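Response regulator aspartate phosphatase I (Bacillus subtilis subsp. subtilis, PDB 4I1A) dephosphorylates the sporulation phosphotransferase Spo0F, and activates expression, excision and transfer of the mobile element ICEBs1 by inactivating its repressor ImmR. Local coordinates at residues 182-187 against 211-216. Residues are numbered along the deposited sequence; the frame is centred on the assembly and turned at random.
Sequences QTVRCQ and LEISKE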
loop_
_atom_site.group_PDB
_atom_site.type_symbol
_atom_site.label_atom_id
_atom_site.label_comp_id
_atom_site.label_asym_id
_atom_site.label_seq_id
_atom_site.Cartn_x
_atom_site.Cartn_y
_atom_site.Cartn_z
ATOM N N GLN A 182 -7.489 -16.330 -3.457
ATOM C CA GLN A 182 -8.002 -15.910 -2.155
ATOM C C GLN A 182 -6.909 -15.990 -1.094
ATOM O O GLN A 182 -6.815 -15.130 -0.212
ATOM C CB GLN A 182 -9.219 -16.747 -1.740
ATOM C CG GLN A 182 -10.474 -16.484 -2.561
ATOM C CD GLN A 182 -10.465 -17.216 -3.891
ATOM O OE1 GLN A 182 -9.638 -18.101 -4.126
ATOM N NE2 GLN A 182 -11.390 -16.850 -4.770
ATOM N N THR A 183 -6.082 -17.024 -1.200
ATOM C CA THR A 183 -4.955 -17.217 -0.292
ATOM C C THR A 183 -3.969 -16.060 -0.370
ATOM O O THR A 183 -3.609 -15.475 0.656
ATOM C CB THR A 183 -4.228 -18.538 -0.580
ATOM O OG1 THR A 183 -5.050 -19.624 -0.147
ATOM C CG2 THR A 183 -2.902 -18.596 0.157
ATOM N N VAL A 184 -3.553 -15.724 -1.589
ATOM C CA VAL A 184 -2.645 -14.602 -1.812
ATOM C C VAL A 184 -3.214 -13.298 -1.261
ATOM O O VAL A 184 -2.515 -12.547 -0.575
ATOM C CB VAL A 184 -2.331 -14.418 -3.306
ATOM C CG1 VAL A 184 -1.601 -13.097 -3.536
ATOM C CG2 VAL A 184 -1.510 -15.581 -3.823
ATOM N N ARG A 185 -4.485 -13.037 -1.551
ATOM C CA ARG A 185 -5.131 -11.810 -1.094
ATOM C C ARG A 185 -5.195 -11.715 0.430
ATOM O O ARG A 185 -4.935 -10.640 0.991
ATOM C CB ARG A 185 -6.524 -11.665 -1.708
ATOM C CG ARG A 185 -6.508 -11.442 -3.213
ATOM C CD ARG A 185 -7.920 -11.296 -3.754
ATOM N NE ARG A 185 -7.932 -11.100 -5.200
ATOM C CZ ARG A 185 -9.014 -11.220 -5.963
ATOM N NH1 ARG A 185 -10.177 -11.544 -5.415
ATOM N NH2 ARG A 185 -8.929 -11.021 -7.273
ATOM N N CYS A 186 -5.522 -12.833 1.089
ATOM C CA CYS A 186 -5.520 -12.897 2.558
ATOM C C CYS A 186 -4.153 -12.532 3.109
ATOM O O CYS A 186 -4.041 -11.717 4.030
ATOM C CB CYS A 186 -5.906 -14.292 3.056
ATOM S SG CYS A 186 -7.661 -14.644 2.946
ATOM N N GLN A 187 -3.118 -13.126 2.519
ATOM C CA GLN A 187 -1.740 -12.790 2.855
ATOM C C GLN A 187 -1.406 -11.306 2.624
ATOM O O GLN A 187 -0.649 -10.727 3.395
ATOM C CB GLN A 187 -0.762 -13.683 2.081
ATOM C CG GLN A 187 -0.862 -15.163 2.407
ATOM C CD GLN A 187 0.018 -16.014 1.497
ATOM O OE1 GLN A 187 0.269 -15.653 0.345
ATOM N NE2 GLN A 187 0.499 -17.138 2.016
ATOM N N LEU A 211 4.485 -14.551 -3.434
ATOM C CA LEU A 211 5.212 -14.687 -4.693
ATOM C C LEU A 211 5.337 -16.144 -5.115
ATOM O O LEU A 211 5.186 -16.468 -6.291
ATOM C CB LEU A 211 6.607 -14.065 -4.582
ATOM C CG LEU A 211 7.459 -14.134 -5.855
ATOM C CD1 LEU A 211 6.729 -13.465 -7.011
ATOM C CD2 LEU A 211 8.833 -13.502 -5.650
ATOM N N GLU A 212 5.617 -17.017 -4.153
ATOM C CA GLU A 212 5.763 -18.433 -4.442
ATOM C C GLU A 212 4.449 -18.995 -4.981
ATOM O O GLU A 212 4.433 -19.665 -6.009
ATOM C CB GLU A 212 6.210 -19.202 -3.197
ATOM C CG GLU A 212 7.594 -18.823 -2.668
ATOM C CD GLU A 212 7.968 -19.580 -1.392
ATOM O OE1 GLU A 212 7.893 -20.833 -1.385
ATOM O OE2 GLU A 212 8.332 -18.919 -0.391
ATOM N N ILE A 213 3.349 -18.696 -4.295
ATOM C CA ILE A 213 2.032 -19.197 -4.688
ATOM C C ILE A 213 1.590 -18.597 -6.020
ATOM O O ILE A 213 1.019 -19.288 -6.862
ATOM C CB ILE A 213 0.972 -18.913 -3.599
ATOM C CG1 ILE A 213 1.235 -19.777 -2.360
ATOM C CG2 ILE A 213 -0.437 -19.167 -4.128
ATOM C CD1 ILE A 213 0.393 -19.392 -1.151
ATOM N N SER A 214 1.875 -17.315 -6.218
ATOM C CA SER A 214 1.531 -16.653 -7.472
ATOM C C SER A 214 2.297 -17.267 -8.638
ATOM O O SER A 214 1.835 -17.240 -9.780
ATOM C CB SER A 214 1.825 -15.156 -7.386
ATOM O OG SER A 214 1.072 -14.555 -6.346
ATOM N N LYS A 215 3.470 -17.815 -8.333
ATOM C CA LYS A 215 4.330 -18.417 -9.343
ATOM C C LYS A 215 3.844 -19.805 -9.725
ATOM O O LYS A 215 3.654 -20.093 -10.906
ATOM C CB LYS A 215 5.776 -18.507 -8.846
ATOM C CG LYS A 215 6.586 -17.242 -9.021
ATOM C CD LYS A 215 8.028 -17.466 -8.608
ATOM C CE LYS A 215 8.843 -16.193 -8.740
ATOM N NZ LYS A 215 10.275 -16.409 -8.385
ATOM N N GLU A 216 3.638 -20.655 -8.720
ATOM C CA GLU A 216 3.262 -22.046 -8.948
ATOM C C GLU A 216 1.824 -22.187 -9.440
ATOM O O GLU A 216 1.340 -23.300 -9.653
ATOM C CB GLU A 216 3.479 -22.893 -7.684
ATOM C CG GLU A 216 4.267 -24.186 -7.945
ATOM C CD GLU A 216 3.577 -25.438 -7.409
ATOM O OE1 GLU A 216 2.649 -25.310 -6.578
ATOM O OE2 GLU A 216 3.968 -26.552 -7.824
#
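Ile213 takes part in three of the four residue contacts here, and its two branches meet different partners on the facing helix. Ile213 CG2 lies 3.8 Å from Val184 CG2, the two side chains sliding past each other in opposite directions, and here the backbones are also nearest, with the CA atoms of Val184 and Ile213 7.2 Å apart. The longer branch leaves with CG1 anti to the carbonyl carbon (chi1 -69°), and Ile213 CD1 reaches Thr183 CG2 at 3.6 Å, the side chains crossing at about a right angle. Thr183 turns this methyl to the interface by setting CG2 anti to its backbone N, while OG1 makes a weak hydrogen bond to Tyr179 O.

No hydrogen bond joins 182-187 to 211-216. The extended Gln187 brings its amide up to the same methyl, Gln187 NE2 standing 3.9 Å from Ile213 CD1; its OE1 bonds across the helix pair to Ser210 OG, just before the second segment. Ser214 OG sits 3.8 Å from Val184 CG2 and is hydrogen-bonded to Ser210 O within its own helix, with a weak second bond to Leu222 O. The buried hydroxyl is thus satisfied while it packs on a methyl.

The short axes approach to 9.8 Å at 162°, nearly antiparallel, and 176 Å² is buried. This is the packing of paired antiparallel helices in a tetratricopeptide repeat: predicted TPR 3 spans 184-217, taking in most of helix 180-196 and helix 200-215, while Thr183 ends the range predicted for TPR 2. Behind the first helix, Thr183 and Cys186 touch Phe173 of helix 159-173; beyond the second, Leu211 and Ser214 pack on Ser226 of helix 220-236, continuing the array of helices.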